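Local coordinates for protein copper-containing nitrite reductase (Hyphomicrobium denitrificans 1NES1, PDB 6TFO) that probably reduces nitrite to nitric oxide with electrons from cytochrome c, working as a copper-containing homotrimer, at residues 179-184 against 338-343; 295-300 against 414-419; 352-357 against 365-370; 392-395 against 401-404. One frame throughout, in Å; residues are numbered along the deposited sequence.

Contact 1 of 4, residues 179-184 against 338-343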
loop_
_atom_site.group_PDB
_atom_site.type_symbol
_atom_site.label_atom_id
_atom_site.label_comp_id
_atom_site.label_asym_id
_atom_site.label_seq_id
_atom_site.Cartn_x
_atom_site.Cartn_y
_atom_site.Cartn_z
ATOM N N GLN C 179 33.548 6.113 15.362
ATOM C CA GLN C 179 32.726 5.169 16.150
ATOM C C GLN C 179 31.582 5.962 16.803
ATOM O O GLN C 179 31.802 6.580 17.862
ATOM C CB GLN C 179 33.640 4.448 17.142
ATOM C CG GLN C 179 33.072 3.141 17.659
ATOM C CD GLN C 179 33.112 2.060 16.602
ATOM O OE1 GLN C 179 34.046 1.978 15.793
ATOM N NE2 GLN C 179 32.091 1.219 16.586
ATOM N N LEU C 180 30.414 5.982 16.152
ATOM C CA LEU C 180 29.190 6.697 16.606
ATOM C C LEU C 180 28.621 5.976 17.836
ATOM O O LEU C 180 28.195 6.651 18.785
ATOM C CB LEU C 180 28.183 6.743 15.454
ATOM C CG LEU C 180 26.760 7.204 15.786
ATOM C CD1 LEU C 180 26.766 8.570 16.457
ATOM C CD2 LEU C 180 25.904 7.257 14.527
ATOM N N ASP C 181 28.624 4.647 17.826
ATOM C CA ASP C 181 28.148 3.808 18.957
ATOM C C ASP C 181 28.998 2.539 18.946
ATOM O O ASP C 181 29.840 2.407 18.036
ATOM C CB ASP C 181 26.633 3.580 18.826
ATOM C CG ASP C 181 25.863 3.195 20.078
ATOM O OD1 ASP C 181 26.495 2.725 21.047
ATOM O OD2 ASP C 181 24.618 3.367 20.058
ATOM N N ASP C 182 28.775 1.658 19.920
ATOM C CA ASP C 182 29.446 0.368 20.206
ATOM C C ASP C 182 29.762 -0.446 18.928
ATOM O O ASP C 182 30.899 -0.980 18.813
ATOM C CB ASP C 182 28.502 -0.363 21.163
ATOM C CG ASP C 182 29.123 -1.431 22.033
ATOM O OD1 ASP C 182 30.358 -1.416 22.222
ATOM O OD2 ASP C 182 28.355 -2.282 22.495
ATOM N N LYS C 183 28.784 -0.601 18.028
ATOM C CA LYS C 183 28.888 -1.437 16.790
ATOM C C LYS C 183 28.401 -0.652 15.569
ATOM O O LYS C 183 27.985 -1.281 14.563
ATOM C CB LYS C 183 28.021 -2.695 16.887
ATOM C CG LYS C 183 28.311 -3.628 18.055
ATOM C CD LYS C 183 27.174 -4.609 18.304
ATOM C CE LYS C 183 27.378 -5.443 19.551
ATOM N NZ LYS C 183 26.708 -6.756 19.418
ATOM N N THR C 184 28.433 0.679 15.637
ATOM C CA THR C 184 27.873 1.539 14.564
ATOM C C THR C 184 28.841 2.682 14.272
ATOM O O THR C 184 29.435 3.240 15.211
ATOM C CB THR C 184 26.401 1.911 14.815
ATOM O OG1 THR C 184 26.146 3.279 14.517
ATOM C CG2 THR C 184 25.932 1.597 16.212
ATOM N N LEU C 338 30.866 10.590 27.003
ATOM C CA LEU C 338 31.094 11.161 28.355
ATOM C C LEU C 338 30.633 10.180 29.439
ATOM O O LEU C 338 30.529 10.621 30.599
ATOM C CB LEU C 338 30.326 12.475 28.477
ATOM C CG LEU C 338 30.713 13.561 27.479
ATOM C CD1 LEU C 338 30.233 14.910 27.973
ATOM C CD2 LEU C 338 32.214 13.582 27.205
ATOM N N THR C 339 30.371 8.917 29.076
ATOM C CA THR C 339 30.059 7.832 30.046
ATOM C C THR C 339 31.137 6.739 29.997
ATOM O O THR C 339 31.655 6.407 31.051
ATOM C CB THR C 339 28.667 7.239 29.807
ATOM O OG1 THR C 339 28.697 6.674 28.496
ATOM C CG2 THR C 339 27.552 8.257 29.948
ATOM N N ARG C 340 31.446 6.188 28.824
ATOM C CA ARG C 340 32.360 5.028 28.671
ATOM C C ARG C 340 33.748 5.514 28.235
ATOM O O ARG C 340 34.717 5.206 28.936
ATOM C CB ARG C 340 31.793 4.009 27.675
ATOM C CG ARG C 340 30.521 3.283 28.110
ATOM C CD ARG C 340 30.072 2.168 27.148
ATOM N NE ARG C 340 30.431 2.380 25.736
ATOM C CZ ARG C 340 29.610 2.700 24.733
ATOM N NH1 ARG C 340 30.113 2.876 23.523
ATOM N NH2 ARG C 340 28.312 2.851 24.928
ATOM N N THR C 341 33.864 6.237 27.123
ATOM C CA THR C 341 35.178 6.484 26.473
ATOM C C THR C 341 35.922 7.647 27.148
ATOM O O THR C 341 37.138 7.507 27.329
ATOM C CB THR C 341 35.032 6.638 24.954
ATOM O OG1 THR C 341 33.912 7.475 24.698
ATOM C CG2 THR C 341 34.832 5.313 24.250
ATOM N N HIS C 342 35.261 8.756 27.490
ATOM C CA HIS C 342 35.931 9.968 28.035
ATOM C C HIS C 342 35.048 10.659 29.069
ATOM O O HIS C 342 34.624 11.798 28.867
ATOM C CB HIS C 342 36.268 10.943 26.896
ATOM C CG HIS C 342 37.173 10.403 25.840
ATOM N ND1 HIS C 342 38.534 10.531 25.911
ATOM C CD2 HIS C 342 36.918 9.786 24.666
ATOM C CE1 HIS C 342 39.083 9.997 24.842
ATOM N NE2 HIS C 342 38.110 9.546 24.059
ATOM N N PRO C 343 34.733 10.026 30.216
ATOM C CA PRO C 343 33.916 10.684 31.234
ATOM C C PRO C 343 34.693 11.818 31.923
ATOM O O PRO C 343 35.908 11.927 31.709
ATOM C CB PRO C 343 33.514 9.555 32.200
ATOM C CG PRO C 343 34.578 8.504 32.002
ATOM C CD PRO C 343 35.107 8.662 30.585
#

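Contact 2 of 4, residues 295-300 against 414-419. With CU (copper (II) ion), chain E.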
loop_
_atom_site.group_PDB
_atom_site.type_symbol
_atom_site.label_atom_id
_atom_site.label_comp_id
_atom_site.label_asym_id
_atom_site.label_seq_id
_atom_site.Cartn_x
_atom_site.Cartn_y
_atom_site.Cartn_z
ATOM N N PHE C 295 36.065 22.066 32.110
ATOM C CA PHE C 295 35.592 21.014 31.174
ATOM C C PHE C 295 34.995 21.652 29.916
ATOM O O PHE C 295 34.383 22.747 29.995
ATOM C CB PHE C 295 34.557 20.124 31.852
ATOM C CG PHE C 295 35.099 19.255 32.949
ATOM C CD1 PHE C 295 36.026 18.268 32.666
ATOM C CD2 PHE C 295 34.671 19.401 34.259
ATOM C CE1 PHE C 295 36.516 17.442 33.671
ATOM C CE2 PHE C 295 35.159 18.572 35.264
ATOM C CZ PHE C 295 36.072 17.588 34.964
ATOM N N TYR C 296 35.151 20.928 28.803
ATOM C CA TYR C 296 34.706 21.267 27.428
ATOM C C TYR C 296 33.637 20.258 26.983
ATOM O O TYR C 296 33.962 19.073 26.797
ATOM C CB TYR C 296 35.930 21.206 26.523
ATOM C CG TYR C 296 35.732 21.605 25.088
ATOM C CD1 TYR C 296 34.637 22.331 24.656
ATOM C CD2 TYR C 296 36.720 21.317 24.171
ATOM C CE1 TYR C 296 34.526 22.739 23.339
ATOM C CE2 TYR C 296 36.631 21.724 22.858
ATOM C CZ TYR C 296 35.528 22.432 22.435
ATOM O OH TYR C 296 35.462 22.805 21.121
ATOM N N VAL C 297 32.385 20.702 26.871
ATOM C CA VAL C 297 31.240 19.853 26.439
ATOM C C VAL C 297 30.427 20.595 25.365
ATOM O O VAL C 297 30.085 21.778 25.567
ATOM C CB VAL C 297 30.371 19.424 27.631
ATOM C CG1 VAL C 297 29.157 18.634 27.166
ATOM C CG2 VAL C 297 31.170 18.624 28.652
ATOM N N MET C 298 30.125 19.905 24.257
ATOM C CA MET C 298 29.251 20.428 23.184
ATOM C C MET C 298 28.218 19.366 22.789
ATOM O O MET C 298 28.561 18.166 22.741
ATOM C CB MET C 298 30.067 20.868 21.966
ATOM C CG MET C 298 30.883 22.108 22.226
ATOM S SD MET C 298 31.341 23.003 20.718
ATOM C CE MET C 298 29.928 24.079 20.488
ATOM N N GLN C 299 26.973 19.804 22.566
ATOM C CA GLN C 299 25.828 18.932 22.206
ATOM C C GLN C 299 25.543 19.129 20.724
ATOM O O GLN C 299 25.547 20.277 20.246
ATOM C CB GLN C 299 24.598 19.253 23.063
ATOM C CG GLN C 299 23.323 18.569 22.618
ATOM C CD GLN C 299 22.198 18.882 23.563
ATOM O OE1 GLN C 299 22.395 18.965 24.779
ATOM N NE2 GLN C 299 21.011 19.064 22.999
ATOM N N GLY C 300 25.265 18.032 20.032
ATOM C CA GLY C 300 24.791 18.094 18.642
ATOM C C GLY C 300 23.935 16.903 18.297
ATOM O O GLY C 300 23.795 15.982 19.145
ATOM N N TYR C 414 27.659 12.437 38.963
ATOM C CA TYR C 414 26.769 13.548 38.555
ATOM C C TYR C 414 26.525 13.389 37.052
ATOM O O TYR C 414 27.472 13.045 36.305
ATOM C CB TYR C 414 27.375 14.884 38.983
ATOM C CG TYR C 414 27.480 15.075 40.480
ATOM C CD1 TYR C 414 26.414 15.575 41.223
ATOM C CD2 TYR C 414 28.654 14.774 41.159
ATOM C CE1 TYR C 414 26.517 15.768 42.594
ATOM C CE2 TYR C 414 28.774 14.970 42.525
ATOM C CZ TYR C 414 27.704 15.478 43.247
ATOM O OH TYR C 414 27.805 15.683 44.597
ATOM N N VAL C 415 25.283 13.583 36.616
ATOM C CA VAL C 415 24.876 13.202 35.237
ATOM C C VAL C 415 24.482 14.442 34.450
ATOM O O VAL C 415 23.466 15.044 34.800
ATOM C CB VAL C 415 23.742 12.168 35.251
ATOM C CG1 VAL C 415 23.333 11.786 33.842
ATOM C CG2 VAL C 415 24.140 10.929 36.037
ATOM N N LEU C 416 25.240 14.734 33.389
ATOM C CA LEU C 416 24.942 15.793 32.392
ATOM C C LEU C 416 23.819 15.311 31.465
ATOM O O LEU C 416 23.960 14.216 30.896
ATOM C CB LEU C 416 26.203 16.073 31.566
ATOM C CG LEU C 416 27.328 16.863 32.235
ATOM C CD1 LEU C 416 27.994 16.053 33.346
ATOM C CD2 LEU C 416 28.360 17.269 31.190
ATOM N N VAL C 417 22.763 16.109 31.295
ATOM C CA VAL C 417 21.599 15.789 30.416
ATOM C C VAL C 417 21.128 17.055 29.701
ATOM O O VAL C 417 21.351 18.175 30.225
ATOM C CB VAL C 417 20.425 15.169 31.200
ATOM C CG1 VAL C 417 20.853 13.914 31.954
ATOM C CG2 VAL C 417 19.757 16.168 32.140
ATOM N N ASP C 418 20.475 16.867 28.554
ATOM C CA ASP C 418 19.466 17.812 28.009
ATOM C C ASP C 418 18.151 17.386 28.660
ATOM O O ASP C 418 17.840 16.214 28.574
ATOM C CB ASP C 418 19.487 17.755 26.490
ATOM C CG ASP C 418 18.546 18.704 25.792
ATOM O OD1 ASP C 418 17.582 19.179 26.459
ATOM O OD2 ASP C 418 18.790 18.959 24.576
ATOM N N HIS C 419 17.473 18.257 29.397
ATOM C CA HIS C 419 16.328 17.858 30.260
ATOM C C HIS C 419 15.070 17.671 29.399
ATOM O O HIS C 419 13.983 17.465 29.987
ATOM C CB HIS C 419 16.115 18.857 31.418
ATOM C CG HIS C 419 15.656 18.201 32.677
ATOM N ND1 HIS C 419 14.384 17.701 32.823
ATOM C CD2 HIS C 419 16.305 17.934 33.832
ATOM C CE1 HIS C 419 14.270 17.162 34.020
ATOM N NE2 HIS C 419 15.432 17.286 34.662
HETATM CU CU CU E . 15.993 16.335 36.468
#

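Contact 3 of 4, residues 352-357 against 365-370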
loop_
_atom_site.group_PDB
_atom_site.type_symbol
_atom_site.label_atom_id
_atom_site.label_comp_id
_atom_site.label_asym_id
_atom_site.label_seq_id
_atom_site.Cartn_x
_atom_site.Cartn_y
_atom_site.Cartn_z
ATOM N N VAL C 352 34.060 23.553 39.919
ATOM C CA VAL C 352 34.133 23.012 38.540
ATOM C C VAL C 352 33.478 24.032 37.607
ATOM O O VAL C 352 32.387 24.556 37.965
ATOM C CB VAL C 352 33.425 21.650 38.472
ATOM C CG1 VAL C 352 33.278 21.177 37.033
ATOM C CG2 VAL C 352 34.146 20.623 39.325
ATOM N N ARG C 353 34.129 24.330 36.485
ATOM C CA ARG C 353 33.515 25.126 35.394
ATOM C C ARG C 353 33.321 24.217 34.172
ATOM O O ARG C 353 34.299 23.568 33.749
ATOM C CB ARG C 353 34.351 26.356 35.020
ATOM C CG ARG C 353 33.905 26.976 33.704
ATOM C CD ARG C 353 34.358 28.395 33.501
ATOM N NE ARG C 353 35.755 28.524 33.838
ATOM C CZ ARG C 353 36.253 29.375 34.722
ATOM N NH1 ARG C 353 37.552 29.386 34.941
ATOM N NH2 ARG C 353 35.475 30.230 35.359
ATOM N N ILE C 354 32.116 24.213 33.599
ATOM C CA ILE C 354 31.826 23.571 32.282
ATOM C C ILE C 354 31.577 24.674 31.246
ATOM O O ILE C 354 30.616 25.452 31.420
ATOM C CB ILE C 354 30.636 22.602 32.383
ATOM C CG1 ILE C 354 30.835 21.565 33.495
ATOM C CG2 ILE C 354 30.380 21.963 31.028
ATOM C CD1 ILE C 354 29.640 20.692 33.762
ATOM N N PHE C 355 32.449 24.761 30.236
ATOM C CA PHE C 355 32.165 25.451 28.956
ATOM C C PHE C 355 31.262 24.534 28.122
ATOM O O PHE C 355 31.735 23.477 27.651
ATOM C CB PHE C 355 33.451 25.762 28.196
ATOM C CG PHE C 355 34.411 26.639 28.943
ATOM C CD1 PHE C 355 34.188 27.994 29.037
ATOM C CD2 PHE C 355 35.530 26.102 29.542
ATOM C CE1 PHE C 355 35.074 28.806 29.733
ATOM C CE2 PHE C 355 36.415 26.917 30.230
ATOM C CZ PHE C 355 36.189 28.266 30.325
ATOM N N PHE C 356 29.991 24.913 27.984
ATOM C CA PHE C 356 28.936 24.113 27.313
ATOM C C PHE C 356 28.388 24.897 26.124
ATOM O O PHE C 356 27.839 25.989 26.324
ATOM C CB PHE C 356 27.787 23.760 28.257
ATOM C CG PHE C 356 26.695 22.974 27.579
ATOM C CD1 PHE C 356 26.883 21.647 27.244
ATOM C CD2 PHE C 356 25.492 23.572 27.239
ATOM C CE1 PHE C 356 25.878 20.933 26.605
ATOM C CE2 PHE C 356 24.492 22.859 26.599
ATOM C CZ PHE C 356 24.689 21.541 26.275
ATOM N N GLY C 357 28.505 24.314 24.933
ATOM C CA GLY C 357 27.968 24.906 23.698
ATOM C C GLY C 357 27.152 23.911 22.901
ATOM O O GLY C 357 27.401 22.709 23.010
ATOM N N SER C 365 19.303 22.975 23.898
ATOM C CA SER C 365 19.541 22.060 25.041
ATOM C C SER C 365 19.003 22.690 26.328
ATOM O O SER C 365 19.206 23.893 26.533
ATOM C CB SER C 365 20.990 21.732 25.176
ATOM O OG SER C 365 21.182 20.811 26.232
ATOM N N SER C 366 18.297 21.913 27.137
ATOM C CA SER C 366 17.903 22.285 28.511
ATOM C C SER C 366 18.966 21.710 29.459
ATOM O O SER C 366 18.694 20.686 30.121
ATOM C CB SER C 366 16.496 21.818 28.790
ATOM O OG SER C 366 15.602 22.410 27.843
ATOM N N PHE C 367 20.159 22.325 29.481
ATOM C CA PHE C 367 21.378 21.726 30.087
ATOM C C PHE C 367 21.222 21.728 31.598
ATOM O O PHE C 367 20.810 22.760 32.169
ATOM C CB PHE C 367 22.653 22.450 29.670
ATOM C CG PHE C 367 23.901 21.774 30.173
ATOM C CD1 PHE C 367 24.260 20.523 29.717
ATOM C CD2 PHE C 367 24.707 22.379 31.120
ATOM C CE1 PHE C 367 25.414 19.907 30.171
ATOM C CE2 PHE C 367 25.863 21.764 31.574
ATOM C CZ PHE C 367 26.213 20.528 31.103
ATOM N N HIS C 368 21.531 20.593 32.210
ATOM C CA HIS C 368 21.268 20.298 33.638
ATOM C C HIS C 368 22.227 19.209 34.093
ATOM O O HIS C 368 22.578 18.348 33.278
ATOM C CB HIS C 368 19.817 19.872 33.835
ATOM C CG HIS C 368 19.521 19.354 35.201
ATOM N ND1 HIS C 368 19.170 20.183 36.256
ATOM C CD2 HIS C 368 19.478 18.093 35.680
ATOM C CE1 HIS C 368 18.935 19.449 37.325
ATOM N NE2 HIS C 368 19.109 18.170 36.995
ATOM N N VAL C 369 22.667 19.276 35.336
ATOM C CA VAL C 369 23.540 18.230 35.932
ATOM C C VAL C 369 22.753 17.643 37.083
ATOM O O VAL C 369 22.514 18.386 38.041
ATOM C CB VAL C 369 24.888 18.792 36.399
ATOM C CG1 VAL C 369 25.661 17.759 37.198
ATOM C CG2 VAL C 369 25.703 19.307 35.221
ATOM N N ILE C 370 22.329 16.393 36.942
ATOM C CA ILE C 370 21.487 15.706 37.956
ATOM C C ILE C 370 22.321 15.613 39.236
ATOM O O ILE C 370 23.493 15.161 39.135
ATOM C CB ILE C 370 20.986 14.338 37.436
ATOM C CG1 ILE C 370 20.298 14.464 36.070
ATOM C CG2 ILE C 370 20.061 13.695 38.451
ATOM C CD1 ILE C 370 19.734 13.164 35.532
#

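Contact 4 of 4, residues 392-395 against 401-404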
loop_
_atom_site.group_PDB
_atom_site.type_symbol
_atom_site.label_atom_id
_atom_site.label_comp_id
_atom_site.label_asym_id
_atom_site.label_seq_id
_atom_site.Cartn_x
_atom_site.Cartn_y
_atom_site.Cartn_z
ATOM N N GLN C 392 18.914 25.700 38.311
ATOM C CA GLN C 392 18.803 24.219 38.097
ATOM C C GLN C 392 19.147 23.841 36.654
ATOM O O GLN C 392 19.892 22.848 36.480
ATOM C CB GLN C 392 17.407 23.682 38.399
ATOM C CG GLN C 392 16.318 24.308 37.543
ATOM C CD GLN C 392 14.993 24.084 38.222
ATOM O OE1 GLN C 392 14.656 22.945 38.592
ATOM N NE2 GLN C 392 14.256 25.174 38.417
ATOM N N THR C 393 18.641 24.603 35.668
ATOM C CA THR C 393 18.646 24.218 34.231
ATOM C C THR C 393 18.702 25.465 33.341
ATOM O O THR C 393 17.924 26.406 33.591
ATOM C CB THR C 393 17.401 23.369 33.936
ATOM O OG1 THR C 393 17.364 22.199 34.772
ATOM C CG2 THR C 393 17.330 22.961 32.481
ATOM N N VAL C 394 19.541 25.464 32.307
ATOM C CA VAL C 394 19.661 26.638 31.384
ATOM C C VAL C 394 19.455 26.215 29.919
ATOM O O VAL C 394 20.165 25.311 29.455
ATOM C CB VAL C 394 21.013 27.355 31.580
ATOM C CG1 VAL C 394 22.177 26.364 31.621
ATOM C CG2 VAL C 394 21.234 28.458 30.535
ATOM N N SER C 395 18.540 26.887 29.212
ATOM C CA SER C 395 18.351 26.813 27.735
ATOM C C SER C 395 19.593 27.357 27.030
ATOM O O SER C 395 19.927 28.519 27.273
ATOM C CB SER C 395 17.144 27.594 27.278
ATOM O OG SER C 395 15.967 27.076 27.853
ATOM N N ALA C 401 26.404 29.229 23.409
ATOM C CA ALA C 401 27.214 28.588 24.464
ATOM C C ALA C 401 26.973 29.359 25.753
ATOM O O ALA C 401 26.384 30.436 25.694
ATOM C CB ALA C 401 28.678 28.577 24.084
ATOM N N THR C 402 27.350 28.747 26.862
ATOM C CA THR C 402 27.251 29.291 28.228
ATOM C C THR C 402 28.443 28.770 29.035
ATOM O O THR C 402 29.241 27.942 28.502
ATOM C CB THR C 402 25.916 28.941 28.905
ATOM O OG1 THR C 402 25.772 29.733 30.091
ATOM C CG2 THR C 402 25.806 27.490 29.303
ATOM N N ILE C 403 28.559 29.294 30.251
ATOM C CA ILE C 403 29.502 28.823 31.288
ATOM C C ILE C 403 28.659 28.557 32.521
ATOM O O ILE C 403 27.832 29.414 32.854
ATOM C CB ILE C 403 30.586 29.882 31.536
ATOM C CG1 ILE C 403 31.462 30.073 30.295
ATOM C CG2 ILE C 403 31.393 29.535 32.773
ATOM C CD1 ILE C 403 32.335 31.309 30.337
ATOM N N VAL C 404 28.826 27.397 33.131
ATOM C CA VAL C 404 28.244 27.097 34.460
ATOM C C VAL C 404 29.412 26.723 35.371
ATOM O O VAL C 404 30.382 26.132 34.869
ATOM C CB VAL C 404 27.186 25.981 34.400
ATOM C CG1 VAL C 404 26.012 26.367 33.514
ATOM C CG2 VAL C 404 27.787 24.656 33.965
#

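Contact 1 of 4, residues 179-184 against 338-343
Arg340 leans across to Asp181 and Asp182 because its CG stands anti to its carbonyl carbon (chi1 -67°) and its chain, straight at first, bends at chi3 (-30°), laying the guanidinium beside the tip of a beta hairpin. That hairpin joins strands 166-181 and 184-191 through a type I turn from Asp181 to Thr184, with a classic beta bulge where Leu180 and Asp181 both face Thr184. Arg340 itself belongs to the short helix 337-341, so the contact brings a helix up to a hairpin end at the protein surface. The approach is loose and electrostatic. Asp181 OD1 lies at the edge of the guanidinium, near its plane, yet 4.3 Å from Arg340 NH2, too far for a salt bridge. Asp182 OD1 is 4.5 Å from Arg340 NH1 and well out of the guanidinium plane, so only the charges are felt. Nearer still is the backbone, with Asp182 N 4.0 Å from Arg340 NH1 in an oblique approach. The stronger partner of Arg340 is Glu140, which forms a salt bridge with NE, while Asp182 OD1 accepts from Met141 N; both partners lie on the connection between strands 128-134 and 166-181. Within the hairpin the polar atoms are bonded to one another. Asp182 N donates to Asp181 OD1 at 2.8 Å, on the anti side and tilted out of the carboxylate plane, which helps to hold the carboxylate that faces Arg340. Asp181 O is gripped twice, by Thr184 N at 3.3 Å and, in the carbonyl plane, by Gln179 NE2 at 2.9 Å.

Contact 2 of 4, residues 295-300 against 414-419
Val297 and Gln299 face Leu416 and Asp418 across the two sheets of a cupredoxin sandwich, their strands running in broadly the same direction with CA atoms 9.6 Å apart at Val297 and Leu416 and 8.7 Å apart at Gln299 and Asp418. The first pair is apolar and meets tip to tip, Val297 CG2 on Leu416 CD2 at 4.0 Å. The second is polar and buried. Gln299 has CG anti to its backbone N (chi1 171°) and stays extended, which carries its amide across the interior to meet the Asp418 side chain at about a right angle. NE2 of Gln299 donates to OD2 of Asp418 at 2.7 Å, on the anti side of the carboxylate and somewhat out of its plane. The other end of the amide, OE1, is bonded to Ser365 OG, so both ends are held. Arg423 forms a salt bridge with the same OD2. A leucine in place of Gln299 would probably leave Ser365 OG without this mate and take one of the bonds that fix the Asp418 carboxylate. Next along the chain, His419 NE2 binds copper at 2.1 Å, together with His227 and His262 of a second subunit, as in the catalytic type 2 site of these reductases. Phe331 of strand 328-331 packs on Val297, Gln299 and Leu416, while Phe356 of strand 351-360 and Phe367 of strand 365-370 line the same interior from the neighbouring strands.

Contact 3 of 4, residues 352-357 against 365-370
The interior of a cupredoxin beta sandwich is filled here by a face-to-face stack of Phe356 and Phe367, which spans the layer between strands 351-360 and 365-370. The two strands belong to opposite sheets and run nearly antiparallel, at 158° with axes 9.9 Å apart. The ring centroids are 3.9 Å apart and the planes only 15° off parallel, with Phe367 CD1 over the centre of the Phe356 ring. Each side chain has CG anti to its backbone N (chi1 179° in Phe356), an extended setting that sends both rings into the gap between the sheets. Ile354 CD1 closes on the edge of the Phe367 ring, 4.3 Å from CZ, and also reaches Val369 CG2 at 4.4 Å. At the edge of the Phe356 ring lies Ser365 CB, 3.9 Å from Phe356 CZ, with OG of the same serine turned to its partner Gln299. An alanine at Phe356 would probably open a gap between the sheets and leave one face of Phe367 without its stacking partner. Val297 and Gln299 of strand 293-302 touch Phe356, Leu416 of strand 412-418 lies against Phe367, and Val404 of strand 400-407 packs on Ile354.

Contact 4 of 4, residues 392-395 against 401-404
Val394 directs one methyl, CG1, at two side chains of the facing strand, Thr402 and Val404. With chi1 at 47°, CG1 sits between the backbone N and the carbonyl carbon of Val394 and is the methyl that meets the other strand. It lies 4.3 Å from Val404 CG1 and 4.5 Å from Thr402 CG2; as Thr402 CG2 and Val404 CG1 are themselves 4.4 Å apart, the three methyls form a nearly equilateral triangle. Thr402 presents only its methyl to Val394, because OG1 is anti to its backbone N (chi1 -168°) and is taken by Tyr378 O. The threonine's polar branch is thereby satisfied within an apolar setting. These residues sit in the cupredoxin sandwich, where strand 393-396 borders one sheet beside strand 365-370 and strand 400-407 lies in the other sheet beside strand 351-360. The triangle therefore packs one sheet on the other, and Val377 of strand 374-377 touches all three of its side chains. Leu380 of a second subunit packs on Val394. Two residues before Val394, Gln392 reaches that same subunit: its OE1 is hydrogen-bonded to Val260 N and to ND1 of His227, a second-shell bond that holds the ring of a copper ligand.

Contacts 2, 3 and 4 cross one beta sandwich, each joining its two sheets. Strands 293-302, 351-360 and 400-407 share one sheet, strands 412-418, 365-370 and 393-396 the other. The centre of contact 3 lies 5 Å from those of contacts 2 and 4, which are 10 Å apart. Along the chain contact 3 precedes contact 4, and both are nested in the loop closed by contact 2. Contact 1 alternates with contact 2 in sequence, 14 Å away between centres, and touches it where Leu338 CD1 meets Val297 CG2. All three sandwich contacts reach a second subunit, and strand 412-418 of contact 2 leads into the copper ligand His419, whereas contact 1 stays within its chain.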